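Extracellular solute-binding protein family 5 (Brucella melitensis, PDB 4ONY) probably serves as the periplasmic substrate-binding component of an ABC transporter, capturing peptides or similar solutes for import. Local coordinates at residues A14-L27 / E94-I108. Numbering follows the deposited sequence.
Sequences APDYALSMHGDVAL and EPFTLYSLLAEKVAI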
ATOM      1  N   ALA A  14      -0.163  23.401 -18.157  1.00 30.15           N
ATOM      2  CA  ALA A  14      -0.331  22.891 -16.778  1.00 29.04           C
ATOM      3  C   ALA A  14      -1.590  23.437 -16.125  1.00 26.10           C
ATOM      4  O   ALA A  14      -1.801  24.619 -16.127  1.00 25.05           O
ATOM      5  CB  ALA A  14       0.875  23.240 -15.901  1.00 27.89           C
ATOM      6  N   PRO A  15      -2.418  22.574 -15.554  1.00 24.65           N
ATOM      7  CA  PRO A  15      -3.619  23.100 -14.877  1.00 23.40           C
ATOM      8  C   PRO A  15      -3.228  23.831 -13.600  1.00 22.23           C
ATOM      9  O   PRO A  15      -2.178  23.520 -13.016  1.00 21.34           O
ATOM     10  CB  PRO A  15      -4.428  21.847 -14.590  1.00 23.59           C
ATOM     11  CG  PRO A  15      -3.403  20.740 -14.484  1.00 23.66           C
ATOM     12  CD  PRO A  15      -2.292  21.110 -15.421  1.00 24.71           C
ATOM     13  N   ASP A  16      -4.051  24.796 -13.171  1.00 20.68           N
ATOM     14  CA  ASP A  16      -3.761  25.524 -11.941  1.00 19.93           C
ATOM     15  C   ASP A  16      -4.474  24.950 -10.703  1.00 18.00           C
ATOM     16  O   ASP A  16      -4.299  25.467  -9.608  1.00 18.25           O
ATOM     17  CB  ASP A  16      -4.042  27.035 -12.107  1.00 20.63           C
ATOM     18  CG  ASP A  16      -5.537  27.350 -12.180  1.00 21.57           C
ATOM     19  OD1 ASP A  16      -6.356  26.425 -12.104  1.00 20.86           O
ATOM     20  OD2 ASP A  16      -5.890  28.532 -12.326  1.00 23.47           O
ATOM     21  N   TYR A  17      -5.283  23.927 -10.886  1.00 16.31           N
ATOM     22  CA  TYR A  17      -6.184  23.417  -9.870  1.00 15.64           C
ATOM     23  C   TYR A  17      -5.873  21.940  -9.559  1.00 15.76           C
ATOM     24  O   TYR A  17      -6.595  21.280  -8.771  1.00 16.37           O
ATOM     25  CB  TYR A  17      -7.635  23.504 -10.362  1.00 15.51           C
ATOM     26  CG  TYR A  17      -7.924  22.603 -11.568  1.00 14.72           C
ATOM     27  CD1 TYR A  17      -7.637  23.017 -12.882  1.00 14.86           C
ATOM     28  CD2 TYR A  17      -8.476  21.363 -11.395  1.00 14.06           C
ATOM     29  CE1 TYR A  17      -7.906  22.186 -13.987  1.00 14.63           C
ATOM     30  CE2 TYR A  17      -8.731  20.534 -12.475  1.00 14.00           C
ATOM     31  CZ  TYR A  17      -8.446  20.929 -13.778  1.00 14.09           C
ATOM     32  OH  TYR A  17      -8.713  20.047 -14.829  1.00 13.40           O
ATOM     33  N   ALA A  18      -4.832  21.409 -10.172  1.00 15.48           N
ATOM     34  CA  ALA A  18      -4.506  19.998 -10.000  1.00 15.42           C
ATOM     35  C   ALA A  18      -3.050  19.756 -10.292  1.00 15.31           C
ATOM     36  O   ALA A  18      -2.421  20.521 -11.019  1.00 16.98           O
ATOM     37  CB  ALA A  18      -5.344  19.134 -10.930  1.00 15.12           C
ATOM     38  N   LEU A  19      -2.525  18.698  -9.725  1.00 15.10           N
ATOM     39  CA  LEU A  19      -1.163  18.264  -9.999  1.00 15.48           C
ATOM     40  C   LEU A  19      -1.129  16.731 -10.110  1.00 15.05           C
ATOM     41  O   LEU A  19      -1.473  16.027  -9.162  1.00 14.63           O
ATOM     42  CB  LEU A  19      -0.248  18.799  -8.920  1.00 16.55           C
ATOM     43  CG  LEU A  19       1.208  18.416  -8.989  1.00 17.56           C
ATOM     44  CD1 LEU A  19       1.814  18.904 -10.292  1.00 18.74           C
ATOM     45  CD2 LEU A  19       1.906  19.000  -7.781  1.00 17.89           C
ATOM     46  N   SER A  20      -0.763  16.231 -11.288  1.00 14.75           N
ATOM     47  CA  SER A  20      -0.741  14.802 -11.556  1.00 15.07           C
ATOM     48  C   SER A  20       0.660  14.356 -11.855  1.00 14.86           C
ATOM     49  O   SER A  20       1.390  15.007 -12.620  1.00 15.06           O
ATOM     50  CB  SER A  20      -1.639  14.451 -12.746  1.00 15.16           C
ATOM     51  OG  SER A  20      -1.504  13.089 -13.068  1.00 14.93           O
ATOM     52  N   MET A  21       1.030  13.231 -11.274  1.00 14.82           N
ATOM     53  CA  MET A  21       2.396  12.723 -11.379  1.00 15.19           C
ATOM     54  C   MET A  21       2.805  12.563 -12.847  1.00 15.39           C
ATOM     55  O   MET A  21       3.871  13.052 -13.245  1.00 15.54           O
ATOM     56  CB  MET A  21       2.574  11.408 -10.630  1.00 15.43           C
ATOM     57  CG  MET A  21       3.920  10.719 -10.874  1.00 15.65           C
ATOM     58  SD  MET A  21       5.286  11.757 -10.279  1.00 16.11           S
ATOM     59  CE  MET A  21       6.688  10.823 -10.883  1.00 17.32           C
ATOM     60  N   HIS A  22       1.934  11.937 -13.640  1.00 15.40           N
ATOM     61  CA  HIS A  22       2.176  11.708 -15.064  1.00 15.71           C
ATOM     62  C   HIS A  22       1.292  12.527 -16.019  1.00 16.42           C
ATOM     63  O   HIS A  22       1.207  12.221 -17.215  1.00 18.03           O
ATOM     64  CB  HIS A  22       2.078  10.226 -15.371  1.00 15.89           C
ATOM     65  CG  HIS A  22       3.167   9.422 -14.720  1.00 16.10           C
ATOM     66  ND1 HIS A  22       2.906   8.495 -13.745  1.00 15.80           N
ATOM     67  CD2 HIS A  22       4.521   9.471 -14.839  1.00 16.51           C
ATOM     68  CE1 HIS A  22       4.036   7.977 -13.308  1.00 15.77           C
ATOM     69  NE2 HIS A  22       5.033   8.550 -13.949  1.00 16.61           N
ATOM     70  N   GLY A  23       0.677  13.603 -15.526  1.00 16.36           N
ATOM     71  CA  GLY A  23       0.003  14.548 -16.406  1.00 16.62           C
ATOM     72  C   GLY A  23      -1.457  14.232 -16.616  1.00 16.48           C
ATOM     73  O   GLY A  23      -2.176  15.094 -17.077  1.00 17.19           O
ATOM     74  N   ASP A  24      -1.921  13.048 -16.229  1.00 16.12           N
ATOM     75  CA  ASP A  24      -3.333  12.654 -16.428  1.00 15.82           C
ATOM     76  C   ASP A  24      -4.237  13.245 -15.312  1.00 15.34           C
ATOM     77  O   ASP A  24      -4.091  12.907 -14.143  1.00 15.12           O
ATOM     78  CB  ASP A  24      -3.461  11.120 -16.476  1.00 15.72           C
ATOM     79  CG  ASP A  24      -2.838  10.432 -15.241  1.00 15.52           C
ATOM     80  OD1 ASP A  24      -1.656  10.707 -14.936  1.00 14.68           O
ATOM     81  OD2 ASP A  24      -3.540   9.617 -14.576  1.00 15.31           O
ATOM     82  N   VAL A  25      -5.154  14.129 -15.686  1.00 15.39           N
ATOM     83  CA  VAL A  25      -6.068  14.789 -14.751  1.00 14.85           C
ATOM     84  C   VAL A  25      -7.485  14.500 -15.195  1.00 14.73           C
ATOM     85  O   VAL A  25      -7.957  15.018 -16.188  1.00 14.69           O
ATOM     86  CB  VAL A  25      -5.807  16.294 -14.715  1.00 15.66           C
ATOM     87  CG1 VAL A  25      -6.819  17.019 -13.795  1.00 15.78           C
ATOM     88  CG2 VAL A  25      -4.383  16.560 -14.193  1.00 15.61           C
ATOM     89  N   ALA A  26      -8.182  13.679 -14.424  1.00 13.78           N
ATOM     90  CA  ALA A  26      -9.508  13.245 -14.792  1.00 13.61           C
ATOM     91  C   ALA A  26     -10.572  14.346 -14.686  1.00 13.77           C
ATOM     92  O   ALA A  26     -11.518  14.344 -15.449  1.00 13.29           O
ATOM     93  CB  ALA A  26      -9.916  12.029 -13.930  1.00 13.41           C
ATOM     94  N   LEU A  27     -10.441  15.268 -13.730  1.00 13.51           N
ATOM     95  CA  LEU A  27     -11.533  16.226 -13.475  1.00 13.54           C
ATOM     96  C   LEU A  27     -11.236  17.541 -14.137  1.00 13.44           C
ATOM     97  O   LEU A  27     -10.122  18.003 -14.075  1.00 13.78           O
ATOM     98  CB  LEU A  27     -11.690  16.433 -11.975  1.00 13.66           C
ATOM     99  CG  LEU A  27     -11.950  15.196 -11.111  1.00 13.79           C
ATOM    100  CD1 LEU A  27     -12.135  15.559  -9.623  1.00 14.41           C
ATOM    101  CD2 LEU A  27     -13.176  14.445 -11.611  1.00 14.21           C
ATOM    102  N   GLU A  94      -8.039   8.175  -8.965  1.00 13.63           N
ATOM    103  CA  GLU A  94      -7.004   8.282  -9.994  1.00 14.00           C
ATOM    104  C   GLU A  94      -5.695   7.692  -9.485  1.00 13.78           C
ATOM    105  O   GLU A  94      -5.495   7.632  -8.301  1.00 13.16           O
ATOM    106  CB  GLU A  94      -6.762   9.762 -10.389  1.00 14.11           C
ATOM    107  CG  GLU A  94      -8.012  10.445 -10.897  1.00 14.40           C
ATOM    108  CD  GLU A  94      -7.781  11.902 -11.296  1.00 14.56           C
ATOM    109  OE1 GLU A  94      -6.859  12.132 -12.141  1.00 14.19           O
ATOM    110  OE2 GLU A  94      -8.553  12.771 -10.764  1.00 13.66           O
ATOM    111  N   PRO A  95      -4.799   7.270 -10.392  1.00 14.07           N
ATOM    112  CA  PRO A  95      -3.539   6.715  -9.923  1.00 14.17           C
ATOM    113  C   PRO A  95      -2.722   7.646  -8.987  1.00 13.90           C
ATOM    114  O   PRO A  95      -2.329   7.218  -7.890  1.00 12.85           O
ATOM    115  CB  PRO A  95      -2.770   6.441 -11.220  1.00 14.75           C
ATOM    116  CG  PRO A  95      -3.857   6.190 -12.249  1.00 14.97           C
ATOM    117  CD  PRO A  95      -4.937   7.181 -11.863  1.00 14.53           C
ATOM    118  N   PHE A  96      -2.496   8.882  -9.414  1.00 13.90           N
ATOM    119  CA  PHE A  96      -1.731   9.830  -8.615  1.00 14.05           C
ATOM    120  C   PHE A  96      -1.993  11.262  -9.102  1.00 14.19           C
ATOM    121  O   PHE A  96      -1.165  11.870  -9.805  1.00 14.19           O
ATOM    122  CB  PHE A  96      -0.234   9.492  -8.705  1.00 14.29           C
ATOM    123  CG  PHE A  96       0.629  10.095  -7.608  1.00 14.67           C
ATOM    124  CD1 PHE A  96       0.126  11.002  -6.649  1.00 14.84           C
ATOM    125  CD2 PHE A  96       1.975   9.725  -7.507  1.00 14.70           C
ATOM    126  CE1 PHE A  96       0.979  11.521  -5.645  1.00 14.49           C
ATOM    127  CE2 PHE A  96       2.794  10.239  -6.508  1.00 14.56           C
ATOM    128  CZ  PHE A  96       2.293  11.112  -5.577  1.00 14.41           C
ATOM    129  N   THR A  97      -3.140  11.793  -8.690  1.00 14.40           N
ATOM    130  CA  THR A  97      -3.530  13.173  -8.963  1.00 14.42           C
ATOM    131  C   THR A  97      -3.985  13.859  -7.668  1.00 14.22           C
ATOM    132  O   THR A  97      -4.750  13.294  -6.889  1.00 13.03           O
ATOM    133  CB  THR A  97      -4.656  13.243  -9.974  1.00 14.65           C
ATOM    134  OG1 THR A  97      -4.257  12.585 -11.192  1.00 15.20           O
ATOM    135  CG2 THR A  97      -5.013  14.732 -10.295  1.00 14.98           C
ATOM    136  N   LEU A  98      -3.495  15.075  -7.477  1.00 14.40           N
ATOM    137  CA  LEU A  98      -3.850  15.954  -6.363  1.00 14.78           C
ATOM    138  C   LEU A  98      -4.700  17.126  -6.825  1.00 15.14           C
ATOM    139  O   LEU A  98      -4.465  17.667  -7.913  1.00 15.73           O
ATOM    140  CB  LEU A  98      -2.572  16.511  -5.766  1.00 15.20           C
ATOM    141  CG  LEU A  98      -1.473  15.487  -5.376  1.00 15.38           C
ATOM    142  CD1 LEU A  98      -0.227  16.194  -4.896  1.00 16.10           C
ATOM    143  CD2 LEU A  98      -1.992  14.578  -4.280  1.00 15.21           C
ATOM    144  N   TYR A  99      -5.668  17.539  -6.007  1.00 15.26           N
ATOM    145  CA  TYR A  99      -6.519  18.700  -6.280  1.00 15.30           C
ATOM    146  C   TYR A  99      -6.378  19.713  -5.136  1.00 15.73           C
ATOM    147  O   TYR A  99      -5.760  19.415  -4.093  1.00 14.77           O
ATOM    148  CB  TYR A  99      -7.993  18.277  -6.474  1.00 15.41           C
ATOM    149  CG  TYR A  99      -8.194  17.461  -7.723  1.00 14.60           C
ATOM    150  CD1 TYR A  99      -8.379  18.079  -8.936  1.00 14.68           C
ATOM    151  CD2 TYR A  99      -8.121  16.047  -7.696  1.00 13.71           C
ATOM    152  CE1 TYR A  99      -8.485  17.353 -10.126  1.00 14.51           C
ATOM    153  CE2 TYR A  99      -8.240  15.318  -8.846  1.00 13.90           C
ATOM    154  CZ  TYR A  99      -8.397  15.978 -10.084  1.00 14.37           C
ATOM    155  OH  TYR A  99      -8.504  15.278 -11.289  1.00 14.86           O
ATOM    156  N   SER A 100      -6.924  20.909  -5.343  1.00 15.53           N
ATOM    157  CA  SER A 100      -6.785  22.026  -4.402  1.00 16.52           C
ATOM    158  C   SER A 100      -7.282  21.691  -2.979  1.00 16.39           C
ATOM    159  O   SER A 100      -8.275  20.990  -2.800  1.00 16.28           O
ATOM    160  CB  SER A 100      -7.509  23.256  -4.934  1.00 17.22           C
ATOM    161  OG  SER A 100      -6.913  23.660  -6.166  1.00 17.90           O
ATOM    162  N   LEU A 101      -6.528  22.103  -1.973  1.00 15.68           N
ATOM    163  CA  LEU A 101      -7.019  22.051  -0.559  1.00 15.57           C
ATOM    164  C   LEU A 101      -6.526  23.348   0.088  1.00 15.78           C
ATOM    165  O   LEU A 101      -7.009  24.429  -0.303  1.00 16.35           O
ATOM    166  CB  LEU A 101      -6.565  20.788   0.149  1.00 14.67           C
ATOM    167  CG  LEU A 101      -7.155  20.529   1.537  1.00 14.64           C
ATOM    168  CD1 LEU A 101      -8.663  20.377   1.431  1.00 14.46           C
ATOM    169  CD2 LEU A 101      -6.502  19.295   2.199  1.00 14.03           C
ATOM    170  N   LEU A 102      -5.496  23.300   0.940  1.00 15.22           N
ATOM    171  CA  LEU A 102      -5.002  24.575   1.505  1.00 15.82           C
ATOM    172  C   LEU A 102      -4.475  25.507   0.407  1.00 15.97           C
ATOM    173  O   LEU A 102      -4.654  26.737   0.491  1.00 16.07           O
ATOM    174  CB  LEU A 102      -3.943  24.353   2.594  1.00 15.82           C
ATOM    175  CG  LEU A 102      -4.447  23.860   3.955  1.00 15.89           C
ATOM    176  CD1 LEU A 102      -3.297  23.449   4.845  1.00 15.84           C
ATOM    177  CD2 LEU A 102      -5.254  24.930   4.669  1.00 16.94           C
ATOM    178  N   ALA A 103      -3.814  24.920  -0.587  1.00 15.76           N
ATOM    179  CA  ALA A 103      -3.428  25.653  -1.776  1.00 17.28           C
ATOM    180  C   ALA A 103      -4.603  25.699  -2.758  1.00 17.89           C
ATOM    181  O   ALA A 103      -5.096  24.664  -3.196  1.00 17.35           O
ATOM    182  CB  ALA A 103      -2.219  25.004  -2.420  1.00 17.81           C
ATOM    183  N   GLU A 104      -5.076  26.899  -3.051  1.00 18.78           N
ATOM    184  CA  GLU A 104      -6.178  27.069  -3.992  1.00 20.35           C
ATOM    185  C   GLU A 104      -5.682  26.886  -5.425  1.00 20.56           C
ATOM    186  O   GLU A 104      -6.412  26.392  -6.265  1.00 20.66           O
ATOM    187  CB  GLU A 104      -6.807  28.457  -3.841  1.00 21.87           C
ATOM    188  CG  GLU A 104      -8.091  28.647  -4.639  1.00 23.34           C
ATOM    189  CD  GLU A 104      -8.771  29.996  -4.370  1.00 25.73           C
ATOM    190  OE1 GLU A 104      -8.191  30.875  -3.706  1.00 25.75           O
ATOM    191  OE2 GLU A 104      -9.907  30.158  -4.814  1.00 30.12           O
ATOM    192  N   LYS A 105      -4.451  27.312  -5.687  1.00 21.63           N
ATOM    193  CA  LYS A 105      -3.843  27.255  -6.993  1.00 23.29           C
ATOM    194  C   LYS A 105      -2.409  26.758  -6.910  1.00 21.07           C
ATOM    195  O   LYS A 105      -1.745  26.933  -5.919  1.00 20.77           O
ATOM    196  CB  LYS A 105      -3.840  28.643  -7.643  1.00 27.43           C
ATOM    197  CG  LYS A 105      -5.215  29.233  -7.883  1.00 32.84           C
ATOM    198  CD  LYS A 105      -5.869  28.546  -9.083  1.00 39.15           C
ATOM    199  CE  LYS A 105      -7.358  28.200  -8.896  1.00 42.73           C
ATOM    200  NZ  LYS A 105      -8.221  29.387  -9.191  1.00 42.27           N
ATOM    201  N   VAL A 106      -1.969  26.148  -7.983  1.00 19.91           N
ATOM    202  CA  VAL A 106      -0.646  25.620  -8.123  1.00 19.91           C
ATOM    203  C   VAL A 106      -0.109  25.996  -9.487  1.00 20.86           C
ATOM    204  O   VAL A 106      -0.842  25.992 -10.475  1.00 21.21           O
ATOM    205  CB  VAL A 106      -0.620  24.093  -7.918  1.00 19.38           C
ATOM    206  CG1 VAL A 106      -1.383  23.337  -8.994  1.00 19.33           C
ATOM    207  CG2 VAL A 106       0.801  23.593  -7.874  1.00 19.77           C
ATOM    208  N   ALA A 107       1.153  26.382  -9.530  1.00 21.31           N
ATOM    209  CA  ALA A 107       1.893  26.531 -10.790  1.00 22.91           C
ATOM    210  C   ALA A 107       3.190  25.753 -10.662  1.00 23.50           C
ATOM    211  O   ALA A 107       3.721  25.581  -9.558  1.00 23.04           O
ATOM    212  CB  ALA A 107       2.162  28.000 -11.079  1.00 23.60           C
ATOM    213  N   ILE A 108       3.671  25.205 -11.768  1.00 24.91           N
ATOM    214  CA  ILE A 108       4.813  24.304 -11.706  1.00 24.95           C
ATOM    215  C   ILE A 108       5.645  24.365 -12.993  1.00 26.45           C
ATOM    216  O   ILE A 108       5.106  24.531 -14.073  1.00 27.11           O
ATOM    217  CB  ILE A 108       4.367  22.854 -11.413  1.00 24.67           C
ATOM    218  CG1 ILE A 108       5.580  21.975 -11.069  1.00 24.42           C
ATOM    219  CG2 ILE A 108       3.591  22.250 -12.578  1.00 24.47           C
ATOM    220  CD1 ILE A 108       5.199  20.624 -10.489  1.00 23.53           C
TER
HETATM  221  O   HOH W   1      -9.046  21.566  -7.494  1.00 15.23           O
HETATM  222  O   HOH W   2      -0.398  10.480 -12.445  1.00 15.95           O
HETATM  223  O   HOH W   3      -6.203  10.322 -14.076  1.00 11.29           O
HETATM  224  O   HOH W   4      -3.277  10.023 -11.776  1.00 15.41           O
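Tyr99 meets Tyr17, Ala18 and Leu27 from CB to OH. CB starts 4.0 Å from Tyr17 O. CG lies anti to the carbonyl carbon (chi1 -67°), which brings the ring alongside Ala18 and Tyr17 and toward Leu27. CD1 then passes Ala18 CB, and CE1 sits between Ala18 CB and Leu27 CB. Leu27 CD1 covers one ring face in a CH-pi contact, 4.1 Å from the centroid. At the tip, Tyr99 OH donates to the syn lone pair of Glu94 OE2. Leu27 N donates to Tyr99 OH at 3.1 Å. Tyr17 runs alongside, pointing the same way, and its OH donates a hydrogen bond to Leu27 O, in the carbonyl plane on a lone pair. Strand 18-20 pairs antiparallel with 97-100, within a larger antiparallel sheet of this family 5 solute-binding protein. Leu19 and Leu98 form the hydrogen-bonded pair, both N-to-O bonds 2.8 Å. Glu94 OE1 takes Ala26 N from above the carboxylate plane, while OE2 fixes the Tyr99 hydroxyl. On the Leu19 face, Leu19 CD1 touches Ile108 CD1, and helix 181-187 adds Met183. Water 4 joins Asp24 OD2, Phe96 N and Thr97 OG1. At the far end, past the corner at Glu104, Val106 N donates to Asp16 O at 2.9 Å.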